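Diacylglycerol kinase (Bacillus anthracis, PDB 3S40) probably catalyses the ATP-dependent phosphorylation of diacylglycerol to phosphatidic acid, as related diacylglycerol kinases do. Local coordinates at residues A259-I264 and P283-L288. Sequence-based numbering, arbitrary orientation.
Sequences AKSIHI and PCQIEL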
ATOM      1  N   ALA A 259       5.311 -16.447   0.760  1.00 43.25           N
ATOM      2  CA  ALA A 259       4.279 -17.452   0.528  1.00 44.55           C
ATOM      3  C   ALA A 259       3.040 -16.863  -0.138  1.00 33.91           C
ATOM      4  O   ALA A 259       2.813 -15.660  -0.069  1.00 37.60           O
ATOM      5  CB  ALA A 259       3.914 -18.141   1.831  1.00 46.64           C
ATOM      6  N   LYS A 260       2.248 -17.706  -0.795  1.00 33.65           N
ATOM      7  CA  LYS A 260       1.034 -17.228  -1.460  1.00 41.22           C
ATOM      8  C   LYS A 260      -0.217 -17.397  -0.608  1.00 39.47           C
ATOM      9  O   LYS A 260      -1.164 -16.634  -0.747  1.00 39.57           O
ATOM     10  CB  LYS A 260       0.822 -17.907  -2.813  1.00 39.99           C
ATOM     11  CG  LYS A 260       1.809 -17.492  -3.883  1.00 54.60           C
ATOM     12  CD  LYS A 260       1.332 -17.943  -5.249  1.00 62.21           C
ATOM     13  CE  LYS A 260       2.261 -17.455  -6.351  1.00 72.88           C
ATOM     14  NZ  LYS A 260       1.600 -17.515  -7.689  1.00 75.62           N
ATOM     15  N   SER A 261      -0.227 -18.415   0.249  1.00 37.82           N
ATOM     16  CA  SER A 261      -1.404 -18.716   1.053  1.00 41.97           C
ATOM     17  C   SER A 261      -0.996 -18.910   2.501  1.00 45.70           C
ATOM     18  O   SER A 261      -0.225 -19.820   2.836  1.00 51.97           O
ATOM     19  CB  SER A 261      -2.126 -19.956   0.529  1.00 46.66           C
ATOM     20  OG  SER A 261      -3.351 -20.144   1.220  1.00 51.88           O
ATOM     21  N   ILE A 262      -1.526 -18.052   3.359  1.00 41.24           N
ATOM     22  CA  ILE A 262      -1.006 -17.929   4.708  1.00 40.55           C
ATOM     23  C   ILE A 262      -2.106 -17.971   5.746  1.00 40.01           C
ATOM     24  O   ILE A 262      -3.142 -17.311   5.618  1.00 36.25           O
ATOM     25  CB  ILE A 262      -0.214 -16.618   4.854  1.00 41.26           C
ATOM     26  CG1 ILE A 262       0.842 -16.531   3.743  1.00 42.30           C
ATOM     27  CG2 ILE A 262       0.421 -16.514   6.240  1.00 36.28           C
ATOM     28  CD1 ILE A 262       1.637 -15.243   3.725  1.00 44.20           C
ATOM     29  N   HIS A 263      -1.883 -18.771   6.773  1.00 37.55           N
ATOM     30  CA  HIS A 263      -2.788 -18.782   7.910  1.00 40.36           C
ATOM     31  C   HIS A 263      -2.022 -18.506   9.189  1.00 38.46           C
ATOM     32  O   HIS A 263      -1.010 -19.165   9.477  1.00 36.07           O
ATOM     33  CB  HIS A 263      -3.549 -20.108   8.023  1.00 46.20           C
ATOM     34  CG  HIS A 263      -4.663 -20.064   9.022  1.00 51.62           C
ATOM     35  ND1 HIS A 263      -4.501 -20.454  10.335  1.00 54.12           N
ATOM     36  CD2 HIS A 263      -5.944 -19.638   8.910  1.00 39.36           C
ATOM     37  CE1 HIS A 263      -5.641 -20.289  10.984  1.00 48.85           C
ATOM     38  NE2 HIS A 263      -6.531 -19.790  10.144  1.00 41.12           N
ATOM     39  N   ILE A 264      -2.515 -17.531   9.948  1.00 36.26           N
ATOM     40  CA  ILE A 264      -1.878 -17.109  11.183  1.00 42.98           C
ATOM     41  C   ILE A 264      -2.812 -17.303  12.369  1.00 52.73           C
ATOM     42  O   ILE A 264      -3.921 -16.755  12.408  1.00 36.73           O
ATOM     43  CB  ILE A 264      -1.453 -15.627  11.149  1.00 40.86           C
ATOM     44  CG1 ILE A 264      -0.709 -15.297   9.858  1.00 42.01           C
ATOM     45  CG2 ILE A 264      -0.602 -15.292  12.359  1.00 39.28           C
ATOM     46  CD1 ILE A 264      -1.506 -14.401   8.938  1.00 44.89           C
ATOM     47  N   PRO A 283      -7.945 -15.627  14.542  1.00 53.08           N
ATOM     48  CA  PRO A 283      -7.071 -16.177  13.497  1.00 56.56           C
ATOM     49  C   PRO A 283      -7.369 -15.524  12.150  1.00 51.93           C
ATOM     50  O   PRO A 283      -8.370 -14.817  12.026  1.00 39.63           O
ATOM     51  CB  PRO A 283      -7.445 -17.662  13.469  1.00 57.91           C
ATOM     52  CG  PRO A 283      -8.853 -17.697  13.951  1.00 59.47           C
ATOM     53  CD  PRO A 283      -8.958 -16.603  14.981  1.00 56.40           C
ATOM     54  N   CYS A 284      -6.514 -15.767  11.158  1.00 51.31           N
ATOM     55  CA  CYS A 284      -6.598 -15.028   9.905  1.00 42.39           C
ATOM     56  C   CYS A 284      -6.005 -15.792   8.720  1.00 36.33           C
ATOM     57  O   CYS A 284      -4.905 -16.365   8.812  1.00 39.38           O
ATOM     58  CB  CYS A 284      -5.909 -13.669  10.078  1.00 36.43           C
ATOM     59  SG  CYS A 284      -6.330 -12.467   8.826  1.00 66.49           S
ATOM     60  N   GLN A 285      -6.753 -15.811   7.619  1.00 40.73           N
ATOM     61  CA  GLN A 285      -6.311 -16.404   6.358  1.00 44.44           C
ATOM     62  C   GLN A 285      -5.952 -15.293   5.382  1.00 46.91           C
ATOM     63  O   GLN A 285      -6.691 -14.307   5.237  1.00 36.86           O
ATOM     64  CB  GLN A 285      -7.407 -17.295   5.753  1.00 43.64           C
ATOM     65  CG  GLN A 285      -7.020 -17.990   4.437  1.00 42.75           C
ATOM     66  CD  GLN A 285      -5.890 -19.021   4.589  1.00 55.46           C
ATOM     67  OE1 GLN A 285      -5.688 -19.587   5.667  1.00 54.28           O
ATOM     68  NE2 GLN A 285      -5.158 -19.272   3.500  1.00 50.76           N
ATOM     69  N   ILE A 286      -4.805 -15.441   4.723  1.00 41.26           N
ATOM     70  CA  ILE A 286      -4.364 -14.424   3.775  1.00 37.28           C
ATOM     71  C   ILE A 286      -4.084 -15.012   2.400  1.00 39.88           C
ATOM     72  O   ILE A 286      -3.409 -16.049   2.272  1.00 41.02           O
ATOM     73  CB  ILE A 286      -3.118 -13.657   4.251  1.00 32.80           C
ATOM     74  CG1 ILE A 286      -3.217 -13.314   5.738  1.00 37.21           C
ATOM     75  CG2 ILE A 286      -2.928 -12.404   3.405  1.00 29.14           C
ATOM     76  CD1 ILE A 286      -2.134 -12.397   6.228  1.00 41.97           C
ATOM     77  N   GLU A 287      -4.617 -14.322   1.391  1.00 34.86           N
ATOM     78  CA  GLU A 287      -4.490 -14.692  -0.018  1.00 45.90           C
ATOM     79  C   GLU A 287      -3.945 -13.491  -0.789  1.00 34.08           C
ATOM     80  O   GLU A 287      -4.134 -12.349  -0.386  1.00 36.75           O
ATOM     81  CB  GLU A 287      -5.866 -15.043  -0.607  1.00 48.73           C
ATOM     82  CG  GLU A 287      -6.696 -16.017   0.210  1.00 69.59           C
ATOM     83  CD  GLU A 287      -6.129 -17.427   0.200  1.00 90.41           C
ATOM     84  OE1 GLU A 287      -6.462 -18.209   1.117  1.00 94.01           O
ATOM     85  OE2 GLU A 287      -5.356 -17.757  -0.728  1.00100.60           O
ATOM     86  N   LEU A 288      -3.295 -13.749  -1.913  1.00 30.27           N
ATOM     87  CA  LEU A 288      -2.831 -12.667  -2.759  1.00 32.95           C
ATOM     88  C   LEU A 288      -3.557 -12.671  -4.097  1.00 33.24           C
ATOM     89  O   LEU A 288      -3.661 -13.710  -4.739  1.00 33.09           O
ATOM     90  CB  LEU A 288      -1.339 -12.803  -3.007  1.00 35.37           C
ATOM     91  CG  LEU A 288      -0.806 -11.627  -3.813  1.00 42.99           C
ATOM     92  CD1 LEU A 288      -0.521 -10.449  -2.891  1.00 36.47           C
ATOM     93  CD2 LEU A 288       0.411 -12.012  -4.598  1.00 40.13           C
TER
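Ile262 and Ile264 pair with Ile286 and Cys284 at the centre of a six-stranded antiparallel sheet, one layer of the C-terminal β-sandwich-like domain found in YegS-type lipid kinases. A sheet in a sandwich buries one face against its partner and leaves the other more open, as segments 261-264 and 284-288, antiparallel and 163° apart in direction, illustrate. Two hydrogen-bonded pairs hold the backbones together. In the first, Ile286 N reaches Ile262 O at 2.7 Å and Ile262 N returns a bond to Ile286 O; in the second, Ile264 N donates almost straight to Cys284 O, while the return bond from Cys284 N to Ile264 O is more bent. Between them, in the non-hydrogen-bonded pair of His263 and Gln285, the CA of His263 comes within 3.3 Å of Cys284 O. The isoleucines and Cys284 face the other sheet of the sandwich, where Trp142 lies on Ile264, Cys284 and Ile286, and Leu224 on Ile262 and Ile286. Ile264 CD1, turned by an unusual chi2 of 110°, presses tightly against Ile286 CD1 at 3.4 Å, the two side chains crossing at a slant. The other face, carrying Ser261, His263, Gln285 and Glu287, is partly exposed. Here Gln285 extends with CG anti to its backbone N, then bends at chi2 (66°). Its amide lies nearly coplanar with the imidazole of His263, and OE1 sits at the ring edge, 3.3 Å from His263 CD2. The amide's other end is fixed within its own strand: Gln285 NE2 donates to Glu287 OE1 at 2.9 Å, approaching from above the carboxylate plane.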